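Local coordinates for lipocalin AI-4 (Rhodnius prolixus, PDB 5HA0), which probably binds and sequesters cysteinyl leukotrienes as a secreted lipocalin of the triabin family, here holding leukotriene D4 in its barrel, at residues G15-G20 and Y94-E99; G29-T34 and Y48-N53; H35-E40 and D121-F126. One frame throughout, in Å; residues are numbered along the deposited sequence.

Overall arrangement
All three contacts reach the antiparallel sheet of the lipocalin barrel, and a segment of each touches the leukotriene, in contact 1 through M95. Contact 2 pairs the start of strand 30-36 with strand 46-51, contact 3 its end with strand 120-127. Their centres lie about 16 Å apart, but W31 and Y48 pack on F126, and T34 N probably hydrogen-bonds L125 O (3.0 Å). Strand 30-36 is thus bonded on both edges, which helps close the wall round the ligand. Contact 1 joins loop 15-20 to strand 90-100, its centre about 17 Å from that of contact 2 and 15 Å from that of contact 3. Along the chain contact 2 falls wholly between the segments of contact 1; contact 3 crosses both.

Contact 1: residues G15-G20 and Y94-E99; sequences GKIMSG and YMAVVE. With LTD ((5~{S},6~{R},7~{E},9~{E},11~{Z},14~{Z})-6-[(2~{R})-2-azanyl-3-(2-hydroxy-2-oxoethylamino)-3-oxidanylidene-propyl]sulfanyl-5-oxidanyl-icosa-7,9,11,14-tetraenoic acid), chain B.
M18 and I17 lie against the end of strand 90-100, held there by a backbone bond from M18 N to V98 O of 2.9 Å, with 151° at the hydrogen. The M18 side chain stays close to that same carbonyl. The backbone sets M18 CB 3.2 Å from V98 O, and a chi1 of 67°, with CG between the backbone N and the carbonyl carbon, keeps M18 CG beside the same oxygen of V98 at 3.5 Å. The extended chi2 then carries M18 SD to V97 CG1 at 4.2 Å. I17 uses its two branches separately: CG2 touches V97 O, while the CG1 arm carries I17 CD1 to A96 CB at 4.1 Å. The strand belongs to the wall of a lipocalin beta barrel, and V98 and E99, both opposite L107 of the next strand, form a classic beta bulge just where the loop is attached. V98 CG1 reaches K16 O at 3.5 Å. E99 folds back through a bend at chi2 (-72°), which turns its carboxylate back beside M18, with E99 OE1 3.5 Å from M18 CB. K141 NZ donates to K16 O and is only weakly paired, at long range, with E99 OE2. Further back along the strand, M95 faces the barrel interior. Its side chain lies along the leukotriene tail, where M95 CG is 3.6 Å from ligand C15 and SD meets C16 and C17.

Contact 2: residues G29-T34 and Y48-N53; sequences GDWYLT and YQTGSN. With LTD ((5~{S},6~{R},7~{E},9~{E},11~{Z},14~{Z})-6-[(2~{R})-2-azanyl-3-(2-hydroxy-2-oxoethylamino)-3-oxidanylidene-propyl]sulfanyl-5-oxidanyl-icosa-7,9,11,14-tetraenoic acid), chain B.
T50 grips G29 O twice. Its hydroxyl OG1 donates on a lone pair in the carbonyl plane at 2.8 Å, and its backbone N donates to the same oxygen at 3.2 Å. Placing OG1 between the backbone N and the carbonyl carbon (chi1 68°) turns the hydroxyl to this oxygen and leaves CG2 near the edge of the W31 ring. A water accepts from G29 N and donates to T50 O, closing the end of the ladder. Next along, W31 and Y48 are a hydrogen-bonded antiparallel pair, with W31 N to Y48 O at 2.9 Å and Y48 N to W31 O at 2.7 Å. On the other face D30 and Q49 run side by side, and D30 OD1 meets Q49 CG at 3.6 Å. The Y48 ring has L33 CB near CE1 at 4.1 Å, while leukotriene atom C12 meets its edge in plane. W31 CD1 approaches C20, the end of the lipid tail, at 3.9 Å. In the second shell, E46 and R110 hydrogen-bond Y48 OH, and F58 stacks on the ring while F126 meets it edge-to-face. W31 is positioned by NE1 bonding to F26 O and by stacking on F26. G29 and W31 form the G-x-W motif of the first lipocalin strand, and R128, just past strand 120-127, makes a cation-pi contact with the indole, as in other lipocalins.

Contact 3: residues H35-E40 and D121-F126; sequences HSRDSE and DNFLLF. With LTD ((5~{S},6~{R},7~{E},9~{E},11~{Z},14~{Z})-6-[(2~{R})-2-azanyl-3-(2-hydroxy-2-oxoethylamino)-3-oxidanylidene-propyl]sulfanyl-5-oxidanyl-icosa-7,9,11,14-tetraenoic acid), chain B.
In this lipocalin barrel, strands 30-36 and 120-127 pair antiparallel at the C1 carboxylate of the leukotriene, where N122 joins wall and ligand. Its amide answers both backbone polar atoms of D38: OD1 accepts from D38 N at 2.9 Å and ND2 donates to D38 O at 3.0 Å. S36 OG reaches D38 O from the opposite face. These paired bonds hold the amide's rotation, which points the other hydrogen of N122 ND2 at ligand O1 (2.9 Å, 170°). R37 extends with CG anti to its N (chi1 -178°) and bends at chi3, laying one guanidinium face over N122 CA. NE and NH2 grip D38 side-on, both meeting the carboxylate from above its plane. R37 NH2 also bridges to D121 OD1 at 2.9 Å; Y109 OH holds OD2 of D121. Along the strands, R37 N bonds F123 O, and L125 N bonds H35 O at 2.8 Å. L124 CD2 packs on S36 CB, and F126 lays one ring face against ligand C19. NH1 of R37 lies in plane at the F123 ring edge, 3.7 Å from CD1, and donates to a water that itself donates to D121 OD2.

Contact 1: residues G15-G20 and Y94-E99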
loop_
_atom_site.group_PDB
_atom_site.type_symbol
_atom_site.label_atom_id
_atom_site.label_comp_id
_atom_site.label_asym_id
_atom_site.label_seq_id
_atom_site.Cartn_x
_atom_site.Cartn_y
_atom_site.Cartn_z
ATOM N N GLY A 15 -1.161 16.133 -7.007
ATOM C CA GLY A 15 -1.421 17.219 -6.072
ATOM C C GLY A 15 -1.857 16.772 -4.682
ATOM O O GLY A 15 -2.060 17.600 -3.789
ATOM N N LYS A 16 -1.987 15.467 -4.481
ATOM C CA LYS A 16 -2.510 14.958 -3.221
ATOM C C LYS A 16 -1.480 14.131 -2.455
ATOM O O LYS A 16 -1.745 13.668 -1.346
ATOM C CB LYS A 16 -3.767 14.126 -3.476
ATOM C CG LYS A 16 -4.912 14.936 -4.076
ATOM C CD LYS A 16 -6.034 14.038 -4.581
ATOM C CE LYS A 16 -7.170 14.844 -5.188
ATOM N NZ LYS A 16 -8.231 13.955 -5.746
ATOM N N ILE A 17 -0.302 13.957 -3.037
ATOM C CA ILE A 17 0.778 13.169 -2.435
ATOM C C ILE A 17 1.782 14.064 -1.713
ATOM O O ILE A 17 2.077 15.172 -2.170
ATOM C CB ILE A 17 1.510 12.337 -3.518
ATOM C CG1 ILE A 17 0.557 11.298 -4.111
ATOM C CG2 ILE A 17 2.761 11.662 -2.965
ATOM C CD1 ILE A 17 1.149 10.509 -5.262
ATOM N N MET A 18 2.297 13.581 -0.584
ATOM C CA MET A 18 3.303 14.299 0.195
ATOM C C MET A 18 4.485 14.740 -0.649
ATOM O O MET A 18 4.854 14.087 -1.621
ATOM C CB MET A 18 3.818 13.425 1.334
ATOM C CG MET A 18 4.607 12.223 0.853
ATOM S SD MET A 18 5.107 11.136 2.189
ATOM C CE MET A 18 6.185 12.209 3.139
ATOM N N SER A 19 5.089 15.853 -0.252
ATOM C CA SER A 19 6.336 16.287 -0.853
ATOM C C SER A 19 7.502 15.598 -0.157
ATOM O O SER A 19 7.408 15.243 1.023
ATOM C CB SER A 19 6.482 17.804 -0.759
ATOM O OG SER A 19 6.310 18.230 0.581
ATOM N N GLY A 20 8.577 15.376 -0.899
ATOM C CA GLY A 20 9.816 14.881 -0.333
ATOM C C GLY A 20 9.800 13.468 0.221
ATOM O O GLY A 20 10.501 13.182 1.196
ATOM N N TYR A 94 0.091 -1.779 -7.890
ATOM C CA TYR A 94 0.693 -0.448 -7.893
ATOM C C TYR A 94 0.381 0.279 -6.605
ATOM O O TYR A 94 -0.716 0.139 -6.076
ATOM C CB TYR A 94 0.178 0.364 -9.086
ATOM C CG TYR A 94 0.511 -0.280 -10.409
ATOM C CD1 TYR A 94 -0.243 -1.342 -10.899
ATOM C CD2 TYR A 94 1.598 0.148 -11.160
ATOM C CE1 TYR A 94 0.087 -1.962 -12.090
ATOM C CE2 TYR A 94 1.921 -0.451 -12.348
ATOM C CZ TYR A 94 1.161 -1.500 -12.816
ATOM O OH TYR A 94 1.476 -2.110 -14.004
ATOM N N MET A 95 1.324 1.069 -6.107
ATOM C CA MET A 95 1.121 1.801 -4.871
ATOM C C MET A 95 1.861 3.132 -4.855
ATOM O O MET A 95 2.868 3.327 -5.551
ATOM C CB MET A 95 1.554 0.941 -3.667
ATOM C CG MET A 95 3.027 0.496 -3.718
ATOM S SD MET A 95 3.908 0.681 -2.152
ATOM C CE MET A 95 3.610 2.426 -2.141
ATOM N N ALA A 96 1.348 4.059 -4.059
ATOM C CA ALA A 96 2.042 5.297 -3.757
ATOM C C ALA A 96 1.867 5.608 -2.278
ATOM O O ALA A 96 0.791 5.372 -1.717
ATOM C CB ALA A 96 1.510 6.440 -4.606
ATOM N N VAL A 97 2.903 6.144 -1.642
ATOM C CA VAL A 97 2.765 6.612 -0.263
ATOM C C VAL A 97 2.214 8.034 -0.274
ATOM O O VAL A 97 2.851 8.967 -0.773
ATOM C CB VAL A 97 4.099 6.559 0.500
ATOM C CG1 VAL A 97 3.932 7.064 1.938
ATOM C CG2 VAL A 97 4.643 5.148 0.494
ATOM N N VAL A 98 1.010 8.192 0.266
ATOM C CA VAL A 98 0.341 9.483 0.280
ATOM C C VAL A 98 0.900 10.384 1.390
ATOM O O VAL A 98 1.205 11.547 1.154
ATOM C CB VAL A 98 -1.179 9.319 0.448
ATOM C CG1 VAL A 98 -1.869 10.674 0.459
ATOM C CG2 VAL A 98 -1.741 8.453 -0.670
ATOM N N GLU A 99 1.012 9.841 2.601
ATOM C CA GLU A 99 1.569 10.576 3.726
ATOM C C GLU A 99 2.207 9.579 4.666
ATOM O O GLU A 99 1.662 8.503 4.851
ATOM C CB GLU A 99 0.488 11.362 4.484
ATOM C CG GLU A 99 -0.268 12.423 3.713
ATOM C CD GLU A 99 0.560 13.655 3.416
ATOM O OE1 GLU A 99 1.615 13.855 4.056
ATOM O OE2 GLU A 99 0.145 14.439 2.535
HETATM O O2 LTD B . -5.705 -2.787 -2.867
HETATM C C1 LTD B . -6.684 -3.326 -2.313
HETATM O O1 LTD B . -6.725 -3.524 -1.077
HETATM C C2 LTD B . -7.853 -3.743 -3.165
HETATM C C3 LTD B . -7.907 -5.263 -3.280
HETATM C C4 LTD B . -6.529 -5.849 -3.576
HETATM C C5 LTD B . -6.650 -7.337 -3.874
HETATM O O3 LTD B . -7.006 -8.051 -2.687
HETATM C C6 LTD B . -5.356 -7.908 -4.442
HETATM C C7 LTD B . -4.207 -7.801 -3.456
HETATM C C8 LTD B . -3.119 -7.062 -3.713
HETATM C C9 LTD B . -2.013 -6.993 -2.752
HETATM C C10 LTD B . -0.845 -6.403 -3.017
HETATM C C11 LTD B . 0.196 -6.413 -1.987
HETATM C C12 LTD B . 1.412 -5.864 -2.081
HETATM C C13 LTD B . 1.932 -5.102 -3.279
HETATM C C14 LTD B . 1.384 -3.687 -3.281
HETATM C C15 LTD B . 1.857 -2.695 -2.522
HETATM C C16 LTD B . 3.014 -2.868 -1.565
HETATM C C17 LTD B . 2.720 -2.181 -0.235
HETATM C C18 LTD B . 3.982 -2.133 0.620
HETATM C C19 LTD B . 3.692 -1.704 2.051
HETATM C C20 LTD B . 4.975 -1.647 2.855
HETATM O O32 LTD B . -2.673 -12.437 -0.442
HETATM C C21 LTD B . -2.994 -11.869 -1.503
HETATM O O31 LTD B . -3.441 -10.707 -1.538
HETATM C CA3 LTD B . -2.839 -12.603 -2.808
HETATM N N3 LTD B . -3.336 -11.804 -3.917
HETATM C C22 LTD B . -3.757 -12.411 -5.025
HETATM O O33 LTD B . -3.732 -13.626 -5.140
HETATM C CA2 LTD B . -4.263 -11.578 -6.170
HETATM C CB2 LTD B . -4.250 -10.087 -5.846
HETATM S SG2 LTD B . -5.682 -9.639 -4.849
HETATM N N2 LTD B . -5.634 -12.013 -6.498
#

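Contact 2: residues G29-T34 and Y48-N53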
loop_
_atom_site.group_PDB
_atom_site.type_symbol
_atom_site.label_atom_id
_atom_site.label_comp_id
_atom_site.label_asym_id
_atom_site.label_seq_id
_atom_site.Cartn_x
_atom_site.Cartn_y
_atom_site.Cartn_z
ATOM N N GLY A 29 12.259 -1.964 7.744
ATOM C CA GLY A 29 11.494 -2.477 8.867
ATOM C C GLY A 29 10.171 -3.125 8.487
ATOM O O GLY A 29 9.951 -3.502 7.339
ATOM N N ASP A 30 9.301 -3.272 9.481
ATOM C CA ASP A 30 8.013 -3.940 9.311
ATOM C C ASP A 30 6.886 -2.933 9.323
ATOM O O ASP A 30 6.954 -1.950 10.049
ATOM C CB ASP A 30 7.764 -4.955 10.424
ATOM C CG ASP A 30 8.698 -6.137 10.367
ATOM O OD1 ASP A 30 9.284 -6.380 9.292
ATOM O OD2 ASP A 30 8.816 -6.834 11.395
ATOM N N TRP A 31 5.844 -3.219 8.554
ATOM C CA TRP A 31 4.640 -2.382 8.516
ATOM C C TRP A 31 3.419 -3.273 8.654
ATOM O O TRP A 31 3.253 -4.208 7.870
ATOM C CB TRP A 31 4.522 -1.607 7.202
ATOM C CG TRP A 31 5.412 -0.393 7.029
ATOM C CD1 TRP A 31 6.503 -0.283 6.202
ATOM C CD2 TRP A 31 5.250 0.892 7.643
ATOM N NE1 TRP A 31 7.037 0.974 6.283
ATOM C CE2 TRP A 31 6.289 1.719 7.160
ATOM C CE3 TRP A 31 4.339 1.421 8.564
ATOM C CZ2 TRP A 31 6.439 3.049 7.561
ATOM C CZ3 TRP A 31 4.488 2.740 8.966
ATOM C CH2 TRP A 31 5.528 3.542 8.459
ATOM N N TYR A 32 2.556 -2.978 9.625
ATOM C CA TYR A 32 1.306 -3.719 9.770
ATOM C C TYR A 32 0.166 -3.004 9.068
ATOM O O TYR A 32 -0.023 -1.809 9.250
ATOM C CB TYR A 32 0.948 -3.898 11.248
ATOM C CG TYR A 32 1.952 -4.733 12.014
ATOM C CD1 TYR A 32 3.112 -4.160 12.534
ATOM C CD2 TYR A 32 1.747 -6.094 12.218
ATOM C CE1 TYR A 32 4.039 -4.920 13.229
ATOM C CE2 TYR A 32 2.658 -6.862 12.916
ATOM C CZ TYR A 32 3.800 -6.268 13.420
ATOM O OH TYR A 32 4.717 -7.032 14.108
ATOM N N LEU A 33 -0.610 -3.734 8.276
ATOM C CA LEU A 33 -1.768 -3.139 7.612
ATOM C C LEU A 33 -2.948 -3.158 8.564
ATOM O O LEU A 33 -3.608 -4.181 8.716
ATOM C CB LEU A 33 -2.084 -3.898 6.323
ATOM C CG LEU A 33 -3.286 -3.430 5.501
ATOM C CD1 LEU A 33 -3.276 -1.930 5.286
ATOM C CD2 LEU A 33 -3.325 -4.147 4.157
ATOM N N THR A 34 -3.206 -2.029 9.213
ATOM C CA THR A 34 -4.174 -2.035 10.310
ATOM C C THR A 34 -5.575 -1.564 9.899
ATOM O O THR A 34 -6.542 -1.939 10.546
ATOM C CB THR A 34 -3.690 -1.166 11.506
ATOM O OG1 THR A 34 -3.487 0.192 11.079
ATOM C CG2 THR A 34 -2.382 -1.721 12.097
ATOM N N TYR A 48 3.871 -6.601 6.682
ATOM C CA TYR A 48 4.715 -6.407 5.516
ATOM C C TYR A 48 6.153 -6.251 5.958
ATOM O O TYR A 48 6.500 -5.306 6.659
ATOM C CB TYR A 48 4.251 -5.181 4.720
ATOM C CG TYR A 48 2.989 -5.432 3.942
ATOM C CD1 TYR A 48 1.770 -5.574 4.590
ATOM C CD2 TYR A 48 3.006 -5.522 2.550
ATOM C CE1 TYR A 48 0.598 -5.826 3.882
ATOM C CE2 TYR A 48 1.842 -5.769 1.832
ATOM C CZ TYR A 48 0.636 -5.915 2.499
ATOM O OH TYR A 48 -0.528 -6.167 1.798
ATOM N N GLN A 49 6.987 -7.192 5.536
ATOM C CA GLN A 49 8.409 -7.183 5.846
ATOM C C GLN A 49 9.167 -6.611 4.663
ATOM O O GLN A 49 8.996 -7.076 3.539
ATOM C CB GLN A 49 8.888 -8.592 6.164
ATOM C CG GLN A 49 8.177 -9.190 7.369
ATOM C CD GLN A 49 8.724 -10.545 7.761
ATOM O OE1 GLN A 49 7.983 -11.526 7.808
ATOM N NE2 GLN A 49 10.021 -10.606 8.055
ATOM N N THR A 50 10.003 -5.613 4.913
ATOM C CA THR A 50 10.748 -5.003 3.819
ATOM C C THR A 50 12.211 -5.417 3.841
ATOM O O THR A 50 12.781 -5.736 4.894
ATOM C CB THR A 50 10.691 -3.453 3.851
ATOM O OG1 THR A 50 11.412 -2.961 4.986
ATOM C CG2 THR A 50 9.254 -2.925 3.844
ATOM N N GLY A 51 12.818 -5.418 2.657
ATOM C CA GLY A 51 14.243 -5.653 2.532
ATOM C C GLY A 51 14.836 -4.691 1.514
ATOM O O GLY A 51 14.129 -3.833 0.974
ATOM N N SER A 52 16.133 -4.839 1.250
ATOM C CA SER A 52 16.815 -4.002 0.262
ATOM C C SER A 52 16.187 -4.103 -1.113
ATOM O O SER A 52 15.572 -5.111 -1.454
ATOM C CB SER A 52 18.287 -4.394 0.140
ATOM O OG SER A 52 18.930 -4.411 1.395
ATOM N N ASN A 53 16.339 -3.038 -1.890
ATOM C CA ASN A 53 15.964 -3.018 -3.303
ATOM C C ASN A 53 14.495 -3.299 -3.545
ATOM O O ASN A 53 14.132 -4.037 -4.465
ATOM C CB ASN A 53 16.815 -4.011 -4.085
ATOM C CG ASN A 53 18.286 -3.689 -4.005
ATOM O OD1 ASN A 53 18.681 -2.527 -4.117
ATOM N ND2 ASN A 53 19.108 -4.709 -3.790
HETATM O O2 LTD B . -5.705 -2.787 -2.867
HETATM C C1 LTD B . -6.684 -3.326 -2.313
HETATM O O1 LTD B . -6.725 -3.524 -1.077
HETATM C C2 LTD B . -7.853 -3.743 -3.165
HETATM C C3 LTD B . -7.907 -5.263 -3.280
HETATM C C4 LTD B . -6.529 -5.849 -3.576
HETATM C C5 LTD B . -6.650 -7.337 -3.874
HETATM O O3 LTD B . -7.006 -8.051 -2.687
HETATM C C6 LTD B . -5.356 -7.908 -4.442
HETATM C C7 LTD B . -4.207 -7.801 -3.456
HETATM C C8 LTD B . -3.119 -7.062 -3.713
HETATM C C9 LTD B . -2.013 -6.993 -2.752
HETATM C C10 LTD B . -0.845 -6.403 -3.017
HETATM C C11 LTD B . 0.196 -6.413 -1.987
HETATM C C12 LTD B . 1.412 -5.864 -2.081
HETATM C C13 LTD B . 1.932 -5.102 -3.279
HETATM C C14 LTD B . 1.384 -3.687 -3.281
HETATM C C15 LTD B . 1.857 -2.695 -2.522
HETATM C C16 LTD B . 3.014 -2.868 -1.565
HETATM C C17 LTD B . 2.720 -2.181 -0.235
HETATM C C18 LTD B . 3.982 -2.133 0.620
HETATM C C19 LTD B . 3.692 -1.704 2.051
HETATM C C20 LTD B . 4.975 -1.647 2.855
HETATM O O32 LTD B . -2.673 -12.437 -0.442
HETATM C C21 LTD B . -2.994 -11.869 -1.503
HETATM O O31 LTD B . -3.441 -10.707 -1.538
HETATM C CA3 LTD B . -2.839 -12.603 -2.808
HETATM N N3 LTD B . -3.336 -11.804 -3.917
HETATM C C22 LTD B . -3.757 -12.411 -5.025
HETATM O O33 LTD B . -3.732 -13.626 -5.140
HETATM C CA2 LTD B . -4.263 -11.578 -6.170
HETATM C CB2 LTD B . -4.250 -10.087 -5.846
HETATM S SG2 LTD B . -5.682 -9.639 -4.849
HETATM N N2 LTD B . -5.634 -12.013 -6.498
HETATM O O HOH W 1 14.035 -3.907 6.554
#

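Contact 3: residues H35-E40 and D121-F126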
loop_
_atom_site.group_PDB
_atom_site.type_symbol
_atom_site.label_atom_id
_atom_site.label_comp_id
_atom_site.label_asym_id
_atom_site.label_seq_id
_atom_site.Cartn_x
_atom_site.Cartn_y
_atom_site.Cartn_z
ATOM N N HIS A 35 -5.678 -0.713 8.875
ATOM C CA HIS A 35 -6.969 -0.184 8.427
ATOM C C HIS A 35 -6.985 -0.012 6.925
ATOM O O HIS A 35 -5.937 0.159 6.316
ATOM C CB HIS A 35 -7.277 1.185 9.047
ATOM C CG HIS A 35 -7.299 1.204 10.538
ATOM N ND1 HIS A 35 -6.160 1.064 11.303
ATOM C CD2 HIS A 35 -8.313 1.423 11.408
ATOM C CE1 HIS A 35 -6.483 1.141 12.582
ATOM N NE2 HIS A 35 -7.781 1.362 12.671
ATOM N N SER A 36 -8.168 -0.018 6.326
ATOM C CA SER A 36 -8.277 0.280 4.905
ATOM C C SER A 36 -9.661 0.829 4.597
ATOM O O SER A 36 -10.614 0.592 5.344
ATOM C CB SER A 36 -7.987 -0.964 4.062
ATOM O OG SER A 36 -8.875 -2.014 4.389
ATOM N N ARG A 37 -9.785 1.571 3.506
ATOM C CA ARG A 37 -11.080 2.111 3.113
ATOM C C ARG A 37 -12.078 0.991 2.831
ATOM O O ARG A 37 -13.211 1.020 3.324
ATOM C CB ARG A 37 -10.925 3.012 1.879
ATOM C CG ARG A 37 -12.227 3.648 1.440
ATOM C CD ARG A 37 -12.136 4.243 0.034
ATOM N NE ARG A 37 -11.972 3.179 -0.951
ATOM C CZ ARG A 37 -11.468 3.346 -2.168
ATOM N NH1 ARG A 37 -11.076 4.551 -2.573
ATOM N NH2 ARG A 37 -11.351 2.299 -2.973
ATOM N N ASP A 38 -11.649 0.012 2.040
ATOM C CA ASP A 38 -12.477 -1.134 1.660
ATOM C C ASP A 38 -11.862 -2.354 2.313
ATOM O O ASP A 38 -10.641 -2.464 2.372
ATOM C CB ASP A 38 -12.521 -1.338 0.134
ATOM C CG ASP A 38 -13.008 -0.119 -0.626
ATOM O OD1 ASP A 38 -13.663 0.759 -0.031
ATOM O OD2 ASP A 38 -12.719 -0.052 -1.843
ATOM N N SER A 39 -12.690 -3.272 2.794
ATOM C CA SER A 39 -12.150 -4.474 3.413
ATOM C C SER A 39 -12.994 -5.693 3.099
ATOM O O SER A 39 -14.166 -5.583 2.755
ATOM C CB SER A 39 -12.024 -4.285 4.930
ATOM O OG SER A 39 -13.272 -4.066 5.550
ATOM N N GLU A 40 -12.371 -6.856 3.221
ATOM C CA GLU A 40 -13.047 -8.125 3.032
ATOM C C GLU A 40 -13.283 -8.774 4.383
ATOM O O GLU A 40 -12.743 -8.318 5.395
ATOM C CB GLU A 40 -12.210 -9.057 2.155
ATOM C CG GLU A 40 -11.866 -8.501 0.790
ATOM C CD GLU A 40 -11.318 -9.563 -0.143
ATOM O OE1 GLU A 40 -10.177 -10.026 0.087
ATOM O OE2 GLU A 40 -12.030 -9.944 -1.098
ATOM N N ASP A 121 -9.017 -0.599 -6.338
ATOM C CA ASP A 121 -8.076 0.214 -5.576
ATOM C C ASP A 121 -8.490 0.325 -4.113
ATOM O O ASP A 121 -9.515 -0.230 -3.693
ATOM C CB ASP A 121 -7.879 1.610 -6.209
ATOM C CG ASP A 121 -9.122 2.479 -6.189
ATOM O OD1 ASP A 121 -10.157 2.092 -5.615
ATOM O OD2 ASP A 121 -9.044 3.596 -6.756
ATOM N N ASN A 122 -7.675 1.027 -3.339
ATOM C CA ASN A 122 -7.907 1.129 -1.913
ATOM C C ASN A 122 -7.023 2.190 -1.320
ATOM O O ASN A 122 -5.993 2.549 -1.910
ATOM C CB ASN A 122 -7.630 -0.214 -1.237
ATOM C CG ASN A 122 -8.564 -0.499 -0.085
ATOM O OD1 ASN A 122 -9.247 0.394 0.424
ATOM N ND2 ASN A 122 -8.580 -1.755 0.355
ATOM N N PHE A 123 -7.427 2.701 -0.162
ATOM C CA PHE A 123 -6.502 3.461 0.672
ATOM C C PHE A 123 -6.197 2.618 1.892
ATOM O O PHE A 123 -7.096 2.018 2.490
ATOM C CB PHE A 123 -7.065 4.825 1.061
ATOM C CG PHE A 123 -7.041 5.833 -0.057
ATOM C CD1 PHE A 123 -8.093 5.926 -0.947
ATOM C CD2 PHE A 123 -5.954 6.678 -0.210
ATOM C CE1 PHE A 123 -8.075 6.869 -1.973
ATOM C CE2 PHE A 123 -5.924 7.607 -1.231
ATOM C CZ PHE A 123 -6.987 7.709 -2.106
ATOM N N LEU A 124 -4.918 2.578 2.244
ATOM C CA LEU A 124 -4.410 1.667 3.260
ATOM C C LEU A 124 -3.699 2.432 4.354
ATOM O O LEU A 124 -2.888 3.307 4.069
ATOM C CB LEU A 124 -3.429 0.674 2.635
ATOM C CG LEU A 124 -3.878 -0.079 1.380
ATOM C CD1 LEU A 124 -2.712 -0.900 0.839
ATOM C CD2 LEU A 124 -5.053 -0.973 1.683
ATOM N N LEU A 125 -3.977 2.098 5.607
ATOM C CA LEU A 125 -3.215 2.656 6.704
ATOM C C LEU A 125 -2.313 1.584 7.297
ATOM O O LEU A 125 -2.786 0.549 7.820
ATOM C CB LEU A 125 -4.133 3.223 7.792
ATOM C CG LEU A 125 -3.408 3.846 8.987
ATOM C CD1 LEU A 125 -2.602 5.064 8.552
ATOM C CD2 LEU A 125 -4.394 4.218 10.103
ATOM N N PHE A 126 -1.011 1.851 7.207
ATOM C CA PHE A 126 0.011 1.013 7.813
ATOM C C PHE A 126 0.526 1.625 9.100
ATOM O O PHE A 126 0.615 2.846 9.231
ATOM C CB PHE A 126 1.170 0.805 6.834
ATOM C CG PHE A 126 0.815 -0.033 5.641
ATOM C CD1 PHE A 126 0.235 0.539 4.517
ATOM C CD2 PHE A 126 1.070 -1.392 5.645
ATOM C CE1 PHE A 126 -0.098 -0.236 3.422
ATOM C CE2 PHE A 126 0.739 -2.170 4.549
ATOM C CZ PHE A 126 0.170 -1.587 3.434
HETATM O O2 LTD B . -5.705 -2.787 -2.867
HETATM C C1 LTD B . -6.684 -3.326 -2.313
HETATM O O1 LTD B . -6.725 -3.524 -1.077
HETATM C C2 LTD B . -7.853 -3.743 -3.165
HETATM C C3 LTD B . -7.907 -5.263 -3.280
HETATM C C4 LTD B . -6.529 -5.849 -3.576
HETATM C C5 LTD B . -6.650 -7.337 -3.874
HETATM O O3 LTD B . -7.006 -8.051 -2.687
HETATM C C6 LTD B . -5.356 -7.908 -4.442
HETATM C C7 LTD B . -4.207 -7.801 -3.456
HETATM C C8 LTD B . -3.119 -7.062 -3.713
HETATM C C9 LTD B . -2.013 -6.993 -2.752
HETATM C C10 LTD B . -0.845 -6.403 -3.017
HETATM C C11 LTD B . 0.196 -6.413 -1.987
HETATM C C12 LTD B . 1.412 -5.864 -2.081
HETATM C C13 LTD B . 1.932 -5.102 -3.279
HETATM C C14 LTD B . 1.384 -3.687 -3.281
HETATM C C15 LTD B . 1.857 -2.695 -2.522
HETATM C C16 LTD B . 3.014 -2.868 -1.565
HETATM C C17 LTD B . 2.720 -2.181 -0.235
HETATM C C18 LTD B . 3.982 -2.133 0.620
HETATM C C19 LTD B . 3.692 -1.704 2.051
HETATM C C20 LTD B . 4.975 -1.647 2.855
HETATM O O32 LTD B . -2.673 -12.437 -0.442
HETATM C C21 LTD B . -2.994 -11.869 -1.503
HETATM O O31 LTD B . -3.441 -10.707 -1.538
HETATM C CA3 LTD B . -2.839 -12.603 -2.808
HETATM N N3 LTD B . -3.336 -11.804 -3.917
HETATM C C22 LTD B . -3.757 -12.411 -5.025
HETATM O O33 LTD B . -3.732 -13.626 -5.140
HETATM C CA2 LTD B . -4.263 -11.578 -6.170
HETATM C CB2 LTD B . -4.250 -10.087 -5.846
HETATM S SG2 LTD B . -5.682 -9.639 -4.849
HETATM N N2 LTD B . -5.634 -12.013 -6.498
HETATM O O HOH W 2 -10.365 5.290 -5.292
HETATM O O HOH W 3 -11.398 -2.084 -3.251
#